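Local coordinates for coenzyme Q-binding protein COQ10 START domain-containing protein (Deinococcus radiodurans R1, PDB 3GGN) that is of unknown function but, through this polyketide cyclase/START-like domain of a longer protein, probably binds a hydrophobic ligand, as COQ10-type relatives bind coenzyme Q, at residues B[47-52]-B[62-67]; B[74-79]-B[88-93]; B[9-14]-B[101-106]. One frame throughout, in Å; residues are numbered along the deposited sequence.

Interaction 1 of 3, residues B[47-52]-B[62-67]; sequences SRWTVE and WEAELT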
ATOM      1  N   SER B  47     -18.798   6.879 -12.718  1.00 20.54           N
ATOM      2  CA  SER B  47     -17.492   7.323 -12.265  1.00 19.84           C
ATOM      3  C   SER B  47     -16.540   7.459 -13.452  1.00 19.07           C
ATOM      4  O   SER B  47     -16.758   6.865 -14.499  1.00 17.97           O
ATOM      5  CB  SER B  47     -16.933   6.329 -11.237  1.00 21.24           C
ATOM      6  OG  SER B  47     -17.094   4.985 -11.672  1.00 21.68           O
ATOM      7  N   ARG B  48     -15.496   8.263 -13.281  1.00 18.63           N
ATOM      8  CA  ARG B  48     -14.493   8.486 -14.313  1.00 19.80           C
ATOM      9  C   ARG B  48     -13.207   7.802 -13.881  1.00 19.30           C
ATOM     10  O   ARG B  48     -12.692   8.074 -12.798  1.00 18.94           O
ATOM     11  CB  ARG B  48     -14.230   9.981 -14.482  1.00 23.01           C
ATOM     12  CG  ARG B  48     -13.188  10.314 -15.530  1.00 27.02           C
ATOM     13  CD  ARG B  48     -13.733  11.372 -16.474  1.00 31.20           C
ATOM     14  NE  ARG B  48     -14.993  10.919 -17.062  1.00 35.19           N
ATOM     15  CZ  ARG B  48     -15.836  11.697 -17.732  1.00 36.49           C
ATOM     16  NH1 ARG B  48     -15.560  12.982 -17.903  1.00 37.61           N
ATOM     17  NH2 ARG B  48     -16.960  11.187 -18.225  1.00 35.83           N
ATOM     18  N   TRP B  49     -12.693   6.920 -14.728  1.00 18.30           N
ATOM     19  CA  TRP B  49     -11.471   6.190 -14.429  1.00 20.97           C
ATOM     20  C   TRP B  49     -10.300   6.725 -15.262  1.00 23.07           C
ATOM     21  O   TRP B  49     -10.496   7.232 -16.365  1.00 23.18           O
ATOM     22  CB  TRP B  49     -11.687   4.703 -14.714  1.00 19.55           C
ATOM     23  CG  TRP B  49     -12.712   4.051 -13.818  1.00 19.84           C
ATOM     24  CD1 TRP B  49     -13.970   4.504 -13.545  1.00 18.32           C
ATOM     25  CD2 TRP B  49     -12.557   2.830 -13.084  1.00 16.97           C
ATOM     26  NE1 TRP B  49     -14.609   3.642 -12.678  1.00 18.17           N
ATOM     27  CE2 TRP B  49     -13.764   2.607 -12.381  1.00 20.24           C
ATOM     28  CE3 TRP B  49     -11.519   1.901 -12.952  1.00 19.09           C
ATOM     29  CZ2 TRP B  49     -13.956   1.494 -11.555  1.00 18.91           C
ATOM     30  CZ3 TRP B  49     -11.712   0.792 -12.130  1.00 15.98           C
ATOM     31  CH2 TRP B  49     -12.923   0.601 -11.441  1.00 18.40           C
ATOM     32  N   THR B  50      -9.088   6.600 -14.727  1.00 23.53           N
ATOM     33  CA  THR B  50      -7.884   7.078 -15.396  1.00 23.84           C
ATOM     34  C   THR B  50      -6.675   6.196 -15.082  1.00 25.39           C
ATOM     35  O   THR B  50      -6.496   5.762 -13.946  1.00 23.12           O
ATOM     36  CB  THR B  50      -7.551   8.514 -14.950  1.00 25.82           C
ATOM     37  OG1 THR B  50      -8.712   9.342 -15.094  1.00 24.84           O
ATOM     38  CG2 THR B  50      -6.415   9.093 -15.790  1.00 27.47           C
ATOM     39  N   VAL B  51      -5.855   5.943 -16.100  1.00 26.31           N
ATOM     40  CA  VAL B  51      -4.640   5.141 -15.963  1.00 30.14           C
ATOM     41  C   VAL B  51      -3.467   5.850 -16.647  1.00 32.08           C
ATOM     42  O   VAL B  51      -3.666   6.681 -17.521  1.00 31.56           O
ATOM     43  CB  VAL B  51      -4.787   3.749 -16.608  1.00 30.41           C
ATOM     44  CG1 VAL B  51      -5.772   2.903 -15.819  1.00 29.87           C
ATOM     45  CG2 VAL B  51      -5.235   3.902 -18.058  1.00 31.95           C
ATOM     46  N   GLU B  52      -2.248   5.503 -16.243  1.00 36.68           N
ATOM     47  CA  GLU B  52      -1.040   6.099 -16.811  1.00 40.77           C
ATOM     48  C   GLU B  52      -0.676   5.530 -18.179  1.00 41.40           C
ATOM     49  O   GLU B  52      -0.288   4.369 -18.299  1.00 43.14           O
ATOM     50  CB  GLU B  52       0.132   5.907 -15.848  1.00 42.04           C
ATOM     51  CG  GLU B  52       0.133   6.892 -14.699  1.00 45.91           C
ATOM     52  CD  GLU B  52       0.391   8.310 -15.164  1.00 47.24           C
ATOM     53  OE1 GLU B  52       1.513   8.580 -15.643  1.00 48.72           O
ATOM     54  OE2 GLU B  52      -0.525   9.152 -15.061  1.00 49.83           O
ATOM     55  N   TRP B  62     -11.750   7.197 -18.978  1.00 25.09           N
ATOM     56  CA  TRP B  62     -13.022   6.825 -19.570  1.00 23.93           C
ATOM     57  C   TRP B  62     -14.070   6.839 -18.472  1.00 22.71           C
ATOM     58  O   TRP B  62     -13.742   6.891 -17.289  1.00 22.54           O
ATOM     59  CB  TRP B  62     -12.930   5.424 -20.181  1.00 26.14           C
ATOM     60  CG  TRP B  62     -12.701   4.351 -19.165  1.00 28.80           C
ATOM     61  CD1 TRP B  62     -13.651   3.662 -18.471  1.00 27.32           C
ATOM     62  CD2 TRP B  62     -11.435   3.874 -18.695  1.00 30.39           C
ATOM     63  NE1 TRP B  62     -13.058   2.784 -17.599  1.00 27.45           N
ATOM     64  CE2 TRP B  62     -11.697   2.893 -17.716  1.00 29.81           C
ATOM     65  CE3 TRP B  62     -10.102   4.181 -19.008  1.00 32.98           C
ATOM     66  CZ2 TRP B  62     -10.676   2.212 -17.040  1.00 31.72           C
ATOM     67  CZ3 TRP B  62      -9.083   3.505 -18.335  1.00 31.45           C
ATOM     68  CH2 TRP B  62      -9.380   2.531 -17.362  1.00 33.03           C
ATOM     69  N   GLU B  63     -15.330   6.800 -18.872  1.00 19.41           N
ATOM     70  CA  GLU B  63     -16.418   6.799 -17.920  1.00 19.40           C
ATOM     71  C   GLU B  63     -16.893   5.361 -17.747  1.00 18.59           C
ATOM     72  O   GLU B  63     -16.921   4.585 -18.707  1.00 18.21           O
ATOM     73  CB  GLU B  63     -17.563   7.668 -18.439  1.00 22.41           C
ATOM     74  CG  GLU B  63     -18.567   8.075 -17.380  1.00 28.48           C
ATOM     75  CD  GLU B  63     -19.643   8.992 -17.931  1.00 32.89           C
ATOM     76  OE1 GLU B  63     -19.295   9.924 -18.691  1.00 33.59           O
ATOM     77  OE2 GLU B  63     -20.830   8.784 -17.598  1.00 35.49           O
ATOM     78  N   ALA B  64     -17.255   5.006 -16.520  1.00 17.83           N
ATOM     79  CA  ALA B  64     -17.750   3.667 -16.236  1.00 18.89           C
ATOM     80  C   ALA B  64     -18.978   3.751 -15.333  1.00 18.99           C
ATOM     81  O   ALA B  64     -19.299   4.816 -14.800  1.00 20.05           O
ATOM     82  CB  ALA B  64     -16.667   2.841 -15.567  1.00 20.15           C
ATOM     83  N   GLU B  65     -19.662   2.625 -15.168  1.00 18.71           N
ATOM     84  CA  GLU B  65     -20.846   2.574 -14.317  1.00 19.88           C
ATOM     85  C   GLU B  65     -20.870   1.280 -13.503  1.00 19.10           C
ATOM     86  O   GLU B  65     -20.390   0.245 -13.959  1.00 18.03           O
ATOM     87  CB  GLU B  65     -22.113   2.657 -15.177  1.00 22.34           C
ATOM     88  CG  GLU B  65     -22.547   1.331 -15.782  1.00 25.38           C
ATOM     89  CD  GLU B  65     -23.772   1.452 -16.692  1.00 29.96           C
ATOM     90  OE1 GLU B  65     -24.642   2.318 -16.438  1.00 28.75           O
ATOM     91  OE2 GLU B  65     -23.866   0.664 -17.661  1.00 30.12           O
ATOM     92  N   LEU B  66     -21.415   1.339 -12.292  1.00 19.08           N
ATOM     93  CA  LEU B  66     -21.534   0.146 -11.466  1.00 21.37           C
ATOM     94  C   LEU B  66     -22.692  -0.649 -12.061  1.00 22.18           C
ATOM     95  O   LEU B  66     -23.748  -0.086 -12.318  1.00 18.48           O
ATOM     96  CB  LEU B  66     -21.881   0.512 -10.018  1.00 23.03           C
ATOM     97  CG  LEU B  66     -20.829   1.243  -9.183  1.00 23.34           C
ATOM     98  CD1 LEU B  66     -21.445   1.729  -7.874  1.00 24.84           C
ATOM     99  CD2 LEU B  66     -19.667   0.310  -8.917  1.00 20.75           C
ATOM    100  N   THR B  67     -22.499  -1.945 -12.292  1.00 22.47           N
ATOM    101  CA  THR B  67     -23.575  -2.765 -12.838  1.00 24.65           C
ATOM    102  C   THR B  67     -24.188  -3.623 -11.731  1.00 24.58           C
ATOM    103  O   THR B  67     -25.226  -4.255 -11.922  1.00 23.06           O
ATOM    104  CB  THR B  67     -23.068  -3.692 -13.955  1.00 26.44           C
ATOM    105  OG1 THR B  67     -22.420  -2.915 -14.966  1.00 32.28           O
ATOM    106  CG2 THR B  67     -24.231  -4.429 -14.596  1.00 29.85           C
TER

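Interaction 2 of 3, residues B[74-79]-B[88-93]; sequences RIAWRS and SGEVLF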
ATOM      1  N   ARG B  74     -20.976  -8.230  -3.453  1.00 18.47           N
ATOM      2  CA  ARG B  74     -20.367  -8.036  -4.756  1.00 18.74           C
ATOM      3  C   ARG B  74     -20.457  -6.625  -5.293  1.00 15.01           C
ATOM      4  O   ARG B  74     -21.385  -5.881  -4.988  1.00 15.20           O
ATOM      5  CB  ARG B  74     -21.020  -8.971  -5.766  1.00 21.41           C
ATOM      6  CG  ARG B  74     -22.498  -8.718  -5.929  1.00 27.06           C
ATOM      7  CD  ARG B  74     -22.921  -8.847  -7.380  1.00 32.85           C
ATOM      8  NE  ARG B  74     -22.669 -10.180  -7.912  1.00 39.14           N
ATOM      9  CZ  ARG B  74     -22.859 -10.513  -9.182  1.00 42.26           C
ATOM     10  NH1 ARG B  74     -23.306  -9.606 -10.047  1.00 41.96           N
ATOM     11  NH2 ARG B  74     -22.590 -11.744  -9.591  1.00 42.53           N
ATOM     12  N   ILE B  75     -19.476  -6.281  -6.119  1.00 12.91           N
ATOM     13  CA  ILE B  75     -19.412  -4.985  -6.769  1.00  9.87           C
ATOM     14  C   ILE B  75     -18.943  -5.282  -8.188  1.00 11.98           C
ATOM     15  O   ILE B  75     -17.955  -5.986  -8.374  1.00 10.04           O
ATOM     16  CB  ILE B  75     -18.385  -4.058  -6.099  1.00 12.81           C
ATOM     17  CG1 ILE B  75     -18.663  -3.954  -4.592  1.00 11.63           C
ATOM     18  CG2 ILE B  75     -18.442  -2.684  -6.761  1.00 12.93           C
ATOM     19  CD1 ILE B  75     -17.669  -3.079  -3.835  1.00 11.45           C
ATOM     20  N   ALA B  76     -19.665  -4.777  -9.181  1.00 10.08           N
ATOM     21  CA  ALA B  76     -19.306  -4.994 -10.583  1.00 14.22           C
ATOM     22  C   ALA B  76     -19.410  -3.678 -11.335  1.00 15.07           C
ATOM     23  O   ALA B  76     -20.282  -2.852 -11.043  1.00 15.59           O
ATOM     24  CB  ALA B  76     -20.231  -6.040 -11.217  1.00 10.82           C
ATOM     25  N   TRP B  77     -18.519  -3.490 -12.304  1.00 15.05           N
ATOM     26  CA  TRP B  77     -18.497  -2.272 -13.099  1.00 16.25           C
ATOM     27  C   TRP B  77     -18.095  -2.533 -14.546  1.00 17.38           C
ATOM     28  O   TRP B  77     -17.509  -3.570 -14.865  1.00 18.63           O
ATOM     29  CB  TRP B  77     -17.526  -1.273 -12.471  1.00 13.50           C
ATOM     30  CG  TRP B  77     -16.107  -1.721 -12.492  1.00 14.10           C
ATOM     31  CD1 TRP B  77     -15.180  -1.485 -13.473  1.00 13.33           C
ATOM     32  CD2 TRP B  77     -15.434  -2.471 -11.476  1.00 15.32           C
ATOM     33  NE1 TRP B  77     -13.972  -2.036 -13.123  1.00 14.49           N
ATOM     34  CE2 TRP B  77     -14.099  -2.647 -11.901  1.00 15.79           C
ATOM     35  CE3 TRP B  77     -15.831  -3.013 -10.241  1.00 16.93           C
ATOM     36  CZ2 TRP B  77     -13.152  -3.343 -11.136  1.00 19.33           C
ATOM     37  CZ3 TRP B  77     -14.886  -3.707  -9.477  1.00 17.02           C
ATOM     38  CH2 TRP B  77     -13.564  -3.863  -9.931  1.00 17.71           C
ATOM     39  N   ARG B  78     -18.416  -1.588 -15.421  1.00 16.54           N
ATOM     40  CA  ARG B  78     -18.067  -1.721 -16.826  1.00 18.72           C
ATOM     41  C   ARG B  78     -17.987  -0.363 -17.505  1.00 17.89           C
ATOM     42  O   ARG B  78     -18.732   0.564 -17.177  1.00 16.17           O
ATOM     43  CB  ARG B  78     -19.088  -2.597 -17.557  1.00 21.05           C
ATOM     44  CG  ARG B  78     -20.452  -1.959 -17.709  1.00 26.26           C
ATOM     45  CD  ARG B  78     -21.458  -2.964 -18.236  1.00 31.76           C
ATOM     46  NE  ARG B  78     -22.803  -2.407 -18.298  1.00 32.45           N
ATOM     47  CZ  ARG B  78     -23.903  -3.144 -18.401  1.00 35.16           C
ATOM     48  NH1 ARG B  78     -23.808  -4.467 -18.451  1.00 33.89           N
ATOM     49  NH2 ARG B  78     -25.096  -2.562 -18.446  1.00 35.14           N
ATOM     50  N   SER B  79     -17.063  -0.251 -18.447  1.00 13.89           N
ATOM     51  CA  SER B  79     -16.882   0.982 -19.195  1.00 14.32           C
ATOM     52  C   SER B  79     -18.130   1.214 -20.041  1.00 16.00           C
ATOM     53  O   SER B  79     -18.782   0.259 -20.469  1.00 14.99           O
ATOM     54  CB  SER B  79     -15.672   0.848 -20.111  1.00 13.73           C
ATOM     55  OG  SER B  79     -15.776  -0.368 -20.832  1.00 10.74           O
ATOM     56  N   SER B  88     -14.010  -4.045 -17.672  1.00 21.09           N
ATOM     57  CA  SER B  88     -15.052  -4.394 -16.729  1.00 20.68           C
ATOM     58  C   SER B  88     -14.340  -4.982 -15.525  1.00 20.25           C
ATOM     59  O   SER B  88     -13.142  -5.277 -15.579  1.00 20.64           O
ATOM     60  CB  SER B  88     -15.986  -5.442 -17.330  1.00 19.13           C
ATOM     61  OG  SER B  88     -15.273  -6.643 -17.567  1.00 24.92           O
ATOM     62  N   GLY B  89     -15.077  -5.153 -14.439  1.00 19.09           N
ATOM     63  CA  GLY B  89     -14.484  -5.710 -13.249  1.00 19.87           C
ATOM     64  C   GLY B  89     -15.562  -6.248 -12.341  1.00 20.81           C
ATOM     65  O   GLY B  89     -16.729  -5.846 -12.426  1.00 22.26           O
ATOM     66  N   GLU B  90     -15.169  -7.166 -11.469  1.00 19.14           N
ATOM     67  CA  GLU B  90     -16.102  -7.761 -10.535  1.00 20.77           C
ATOM     68  C   GLU B  90     -15.332  -8.261  -9.327  1.00 18.30           C
ATOM     69  O   GLU B  90     -14.325  -8.960  -9.465  1.00 20.79           O
ATOM     70  CB  GLU B  90     -16.840  -8.927 -11.203  1.00 20.19           C
ATOM     71  CG  GLU B  90     -17.959  -9.511 -10.365  1.00 28.76           C
ATOM     72  CD  GLU B  90     -18.553 -10.771 -10.967  1.00 29.98           C
ATOM     73  OE1 GLU B  90     -19.503 -11.313 -10.370  1.00 33.04           O
ATOM     74  OE2 GLU B  90     -18.071 -11.224 -12.033  1.00 34.48           O
ATOM     75  N   VAL B  91     -15.785  -7.877  -8.144  1.00 17.16           N
ATOM     76  CA  VAL B  91     -15.145  -8.341  -6.924  1.00 17.04           C
ATOM     77  C   VAL B  91     -16.233  -8.984  -6.085  1.00 17.56           C
ATOM     78  O   VAL B  91     -17.262  -8.366  -5.813  1.00 19.89           O
ATOM     79  CB  VAL B  91     -14.498  -7.191  -6.122  1.00 17.39           C
ATOM     80  CG1 VAL B  91     -13.741  -7.771  -4.920  1.00 17.13           C
ATOM     81  CG2 VAL B  91     -13.535  -6.409  -7.008  1.00 20.93           C
ATOM     82  N   LEU B  92     -16.019 -10.238  -5.708  1.00 16.85           N
ATOM     83  CA  LEU B  92     -16.981 -10.964  -4.888  1.00 18.68           C
ATOM     84  C   LEU B  92     -16.406 -11.126  -3.485  1.00 18.90           C
ATOM     85  O   LEU B  92     -15.190 -11.149  -3.305  1.00 17.57           O
ATOM     86  CB  LEU B  92     -17.255 -12.349  -5.480  1.00 15.50           C
ATOM     87  CG  LEU B  92     -17.840 -12.437  -6.890  1.00 17.54           C
ATOM     88  CD1 LEU B  92     -17.935 -13.906  -7.297  1.00 16.77           C
ATOM     89  CD2 LEU B  92     -19.206 -11.775  -6.926  1.00 17.22           C
ATOM     90  N   PHE B  93     -17.289 -11.227  -2.498  1.00 19.26           N
ATOM     91  CA  PHE B  93     -16.889 -11.413  -1.108  1.00 20.83           C
ATOM     92  C   PHE B  93     -17.657 -12.649  -0.679  1.00 23.74           C
ATOM     93  O   PHE B  93     -18.833 -12.573  -0.324  1.00 25.53           O
ATOM     94  CB  PHE B  93     -17.282 -10.188  -0.284  1.00 20.31           C
ATOM     95  CG  PHE B  93     -16.607  -8.923  -0.741  1.00 18.32           C
ATOM     96  CD1 PHE B  93     -15.278  -8.673  -0.408  1.00 15.93           C
ATOM     97  CD2 PHE B  93     -17.279  -8.015  -1.557  1.00 18.53           C
ATOM     98  CE1 PHE B  93     -14.626  -7.541  -0.881  1.00 16.34           C
ATOM     99  CE2 PHE B  93     -16.635  -6.869  -2.043  1.00 16.97           C
ATOM    100  CZ  PHE B  93     -15.304  -6.633  -1.702  1.00 17.87           C
TER
HETATM  101  O   HOH W   1     -11.781  -2.760 -14.927  1.00 40.55           O

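Interaction 3 of 3, residues B[9-14]-B[101-106]; sequences AVTIGK and GTEVVV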
ATOM      1  N   ALA B   9      -7.829 -14.534  -6.303  1.00 20.92           N
ATOM      2  CA  ALA B   9      -8.623 -14.581  -5.094  1.00 20.64           C
ATOM      3  C   ALA B   9      -7.678 -14.712  -3.916  1.00 19.72           C
ATOM      4  O   ALA B   9      -6.587 -15.269  -4.034  1.00 17.94           O
ATOM      5  CB  ALA B   9      -9.575 -15.767  -5.131  1.00 20.48           C
ATOM      6  N   VAL B  10      -8.103 -14.188  -2.779  1.00 18.32           N
ATOM      7  CA  VAL B  10      -7.311 -14.263  -1.572  1.00 20.08           C
ATOM      8  C   VAL B  10      -8.314 -14.403  -0.444  1.00 20.90           C
ATOM      9  O   VAL B  10      -9.393 -13.803  -0.478  1.00 19.50           O
ATOM     10  CB  VAL B  10      -6.451 -12.986  -1.374  1.00 21.17           C
ATOM     11  CG1 VAL B  10      -7.323 -11.823  -0.962  1.00 21.74           C
ATOM     12  CG2 VAL B  10      -5.365 -13.243  -0.344  1.00 20.82           C
ATOM     13  N   THR B  11      -7.968 -15.227   0.534  1.00 21.05           N
ATOM     14  CA  THR B  11      -8.833 -15.448   1.675  1.00 21.53           C
ATOM     15  C   THR B  11      -8.309 -14.577   2.798  1.00 20.63           C
ATOM     16  O   THR B  11      -7.112 -14.578   3.082  1.00 17.68           O
ATOM     17  CB  THR B  11      -8.800 -16.919   2.109  1.00 22.32           C
ATOM     18  OG1 THR B  11      -9.059 -17.753   0.970  1.00 25.64           O
ATOM     19  CG2 THR B  11      -9.850 -17.175   3.190  1.00 24.90           C
ATOM     20  N   ILE B  12      -9.207 -13.836   3.430  1.00 21.53           N
ATOM     21  CA  ILE B  12      -8.825 -12.944   4.507  1.00 21.73           C
ATOM     22  C   ILE B  12      -9.654 -13.184   5.762  1.00 22.34           C
ATOM     23  O   ILE B  12     -10.878 -13.311   5.699  1.00 22.38           O
ATOM     24  CB  ILE B  12      -8.968 -11.485   4.050  1.00 23.17           C
ATOM     25  CG1 ILE B  12      -8.059 -11.257   2.836  1.00 22.22           C
ATOM     26  CG2 ILE B  12      -8.632 -10.540   5.193  1.00 22.05           C
ATOM     27  CD1 ILE B  12      -8.211  -9.914   2.179  1.00 23.85           C
ATOM     28  N   GLY B  13      -8.976 -13.242   6.904  1.00 22.99           N
ATOM     29  CA  GLY B  13      -9.664 -13.482   8.161  1.00 23.46           C
ATOM     30  C   GLY B  13     -10.445 -12.304   8.717  1.00 23.45           C
ATOM     31  O   GLY B  13     -10.285 -11.943   9.882  1.00 24.76           O
ATOM     32  N   LYS B  14     -11.287 -11.698   7.888  1.00 23.16           N
ATOM     33  CA  LYS B  14     -12.111 -10.571   8.313  1.00 22.46           C
ATOM     34  C   LYS B  14     -13.525 -10.710   7.743  1.00 23.04           C
ATOM     35  O   LYS B  14     -13.732 -11.390   6.740  1.00 21.54           O
ATOM     36  CB  LYS B  14     -11.495  -9.254   7.842  1.00 24.05           C
ATOM     37  CG  LYS B  14     -10.221  -8.847   8.583  1.00 26.37           C
ATOM     38  CD  LYS B  14     -10.516  -8.565  10.055  1.00 26.77           C
ATOM     39  CE  LYS B  14      -9.283  -8.094  10.803  1.00 27.18           C
ATOM     40  NZ  LYS B  14      -9.525  -8.048  12.280  1.00 27.51           N
ATOM     41  N   GLY B 101     -13.513 -16.042   7.919  1.00 32.12           N
ATOM     42  CA  GLY B 101     -12.759 -15.391   6.871  1.00 30.09           C
ATOM     43  C   GLY B 101     -13.569 -15.297   5.594  1.00 27.04           C
ATOM     44  O   GLY B 101     -14.506 -16.067   5.364  1.00 26.08           O
ATOM     45  N   THR B 102     -13.188 -14.345   4.753  1.00 25.40           N
ATOM     46  CA  THR B 102     -13.873 -14.097   3.499  1.00 23.18           C
ATOM     47  C   THR B 102     -12.910 -14.255   2.340  1.00 22.75           C
ATOM     48  O   THR B 102     -11.765 -13.815   2.415  1.00 21.15           O
ATOM     49  CB  THR B 102     -14.418 -12.661   3.472  1.00 22.79           C
ATOM     50  OG1 THR B 102     -15.159 -12.415   4.674  1.00 23.86           O
ATOM     51  CG2 THR B 102     -15.311 -12.443   2.256  1.00 22.21           C
ATOM     52  N   GLU B 103     -13.362 -14.900   1.273  1.00 22.20           N
ATOM     53  CA  GLU B 103     -12.507 -15.047   0.111  1.00 23.05           C
ATOM     54  C   GLU B 103     -12.906 -13.958  -0.874  1.00 21.69           C
ATOM     55  O   GLU B 103     -14.035 -13.932  -1.370  1.00 22.15           O
ATOM     56  CB  GLU B 103     -12.670 -16.425  -0.533  1.00 24.47           C
ATOM     57  CG  GLU B 103     -11.880 -16.571  -1.828  1.00 28.68           C
ATOM     58  CD  GLU B 103     -11.982 -17.962  -2.430  1.00 33.68           C
ATOM     59  OE1 GLU B 103     -13.112 -18.489  -2.503  1.00 35.26           O
ATOM     60  OE2 GLU B 103     -10.935 -18.524  -2.835  1.00 34.68           O
ATOM     61  N   VAL B 104     -11.979 -13.040  -1.123  1.00 20.02           N
ATOM     62  CA  VAL B 104     -12.203 -11.942  -2.052  1.00 17.21           C
ATOM     63  C   VAL B 104     -11.768 -12.416  -3.429  1.00 19.28           C
ATOM     64  O   VAL B 104     -10.616 -12.800  -3.616  1.00 18.66           O
ATOM     65  CB  VAL B 104     -11.369 -10.698  -1.665  1.00 16.17           C
ATOM     66  CG1 VAL B 104     -11.537  -9.607  -2.711  1.00 15.00           C
ATOM     67  CG2 VAL B 104     -11.803 -10.188  -0.296  1.00 14.94           C
ATOM     68  N   VAL B 105     -12.689 -12.401  -4.388  1.00 17.61           N
ATOM     69  CA  VAL B 105     -12.376 -12.839  -5.744  1.00 17.51           C
ATOM     70  C   VAL B 105     -12.444 -11.633  -6.676  1.00 18.15           C
ATOM     71  O   VAL B 105     -13.449 -10.921  -6.714  1.00 14.29           O
ATOM     72  CB  VAL B 105     -13.375 -13.938  -6.212  1.00 15.51           C
ATOM     73  CG1 VAL B 105     -12.997 -14.447  -7.592  1.00 16.45           C
ATOM     74  CG2 VAL B 105     -13.382 -15.085  -5.212  1.00 16.41           C
ATOM     75  N   VAL B 106     -11.361 -11.386  -7.407  1.00 17.68           N
ATOM     76  CA  VAL B 106     -11.306 -10.244  -8.314  1.00 18.03           C
ATOM     77  C   VAL B 106     -11.107 -10.695  -9.752  1.00 18.53           C
ATOM     78  O   VAL B 106     -10.231 -11.513 -10.034  1.00 16.28           O
ATOM     79  CB  VAL B 106     -10.149  -9.279  -7.932  1.00 20.06           C
ATOM     80  CG1 VAL B 106     -10.101  -8.095  -8.893  1.00 19.62           C
ATOM     81  CG2 VAL B 106     -10.326  -8.791  -6.511  1.00 19.55           C
TER

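Interaction 1 of 3, residues B[47-52]-B[62-67]
Trp49 lays its CB over one face of the Trp62 indole, 3.9 Å from the centroid of the six-membered ring, a CH-pi contact offset toward the rim. The two five-membered rings lie near parallel, at 24°, but are slid so far apart that they barely overlap. Val51 adds to the packing at the edge of the same indole, CG2 standing 3.9 Å from Trp62 CZ3 and near the ring plane. At the pyrrole end of the Trp49 indole, Ala64 CB approaches NE1 obliquely at 3.6 Å, and NE1 donates close to the ring plane to Ser47 OG at 3.0 Å, a bond that limits the turning of the indole. Backbone pairing sets this register: Ser47 and Ala64 exchange two hydrogen bonds, and Trp49 N gives a bond of 2.8 Å to Trp62 O. Between these pairs Arg48 and Glu63 form a non-hydrogen-bonded pair on the other face of the sheet. Arg48 bends at chi2 and chi3, and its NH2 meets Glu63 OE1 at 2.7 Å, the oxygen at the guanidinium edge with guanidinium and carboxylate planes 41° apart. Arg46 binds the other carboxylate oxygen, Glu63 OE2. The hairpin thus separates its chemistry by face: buried indoles, with Trp49 also stacked on Trp77, on one, and on the other a carboxylate whose negative charge is probably well balanced by two arginines.

Interaction 2 of 3, residues B[74-79]-B[88-93]
Trp77 swings CG between its backbone N and carbonyl carbon (chi1 65°), and a chi2 of 90° turns the indole so that one face lies over Gly89 on the neighbouring strand. Gly89 CA sits 3.6 Å from the centroid of the six-membered ring, a CH-pi contact, and a side chain at this position would collide with Trp77 CZ2. Further along the ring, Val91 CG2 meets the edge at Trp77 CH2, 3.9 Å away. The indole N-H is satisfied by a water 2.9 Å from Trp77 NE1, which returns a weak bond to Ser88 O. An alanine in place of Trp77 would probably open a gap over Gly89 and beside Val91, and leave that water without its indole donor. Two hydrogen-bonded pairs, Ile75 with Val91 and Trp77 with Gly89, hold the antiparallel strands in register, Val91 N reaching Ile75 O at 2.9 Å. On the other sheet face, Glu90 is extended and places OE1 over one face of the Arg74 guanidinium, 3.2 Å from NH2; with no N-H aimed at the oxygen, this salt bridge rests on charge alone. Beside it Leu92 CD2 packs on Arg74 CB at 3.5 Å, the two side chains running side by side. The face bearing Ile75, Val91 and Phe93 is covered by helix 16-24, where Trp23 meets the Phe93 ring edge-to-face; strands 59-70 and 102-111 flank the hairpin, and Leu108 of the latter touches Trp77.

Interaction 3 of 3, residues B[9-14]-B[101-106]
Strand 4-12, at one margin of the chain's antiparallel sheet, pairs here with strand 102-111, and the contact runs on into the turn beyond. At that turn Thr102 OG1, anti to its own carbonyl carbon (chi1 -50°), donates to Lys14 O at 2.7 Å, in the carbonyl plane. Gly13 is the centre of an inverse gamma turn, closed by a weak bond from Lys14 N to Ile12 O. Ile12 O also accepts from Thr102 N at 2.7 Å, so two N-H groups converge on it. Ile12 N returns a bond to Thr102 O, completing a hydrogen-bonded pair. Nearby, Gly101 adopts a positive phi of 80°, where a CB would be jammed against the preceding carbonyl and lie tight against Ile12 O. Val10 and Val104 form the next such pair, with Val104 N 2.8 Å from Val10 O. The side chains meet loosely: Ile12 CD1 is 4.4 Å from Val104 CG2 on one face, and Ala9 CB is 3.9 Å from Val105 CG2 on the other. Also on the latter face, Glu103 passes obliquely by Thr11 and directs its carboxylate to Arg94, a salt bridge within the sheet. Helix 130-146 covers Ile12 through Phe140 and Lys141, while helix 16-24 packs on Thr102 and Val104. An antiparallel sheet with its first and last strands adjacent and a long C-terminal helix against it is the hallmark of the Bet v 1-like (helix-grip) fold.

In the fold
From the N terminus, residues 9-14 enter first and wait for their partner: interaction 3 closes only at 101-106, across 86 intervening residues that hold helix 16-24 and most of the sheet. Interactions 1 and 2 are nested inside that loop, in series and without crossing, each closing a hairpin with a short connection. Interaction 1 passes directly into interaction 2 through neighbouring strands 59-70 and 74-79, which probably share a Thr67 N to Ala76 O hydrogen bond. Interaction 2 passes into interaction 3 through strands 86-95 and 102-111, with Val91 against Val104. Centres of interactions 1 and 3 lie about 24 Å apart, on opposite sides of the chain's centre, so the three contacts together span most of one antiparallel sheet.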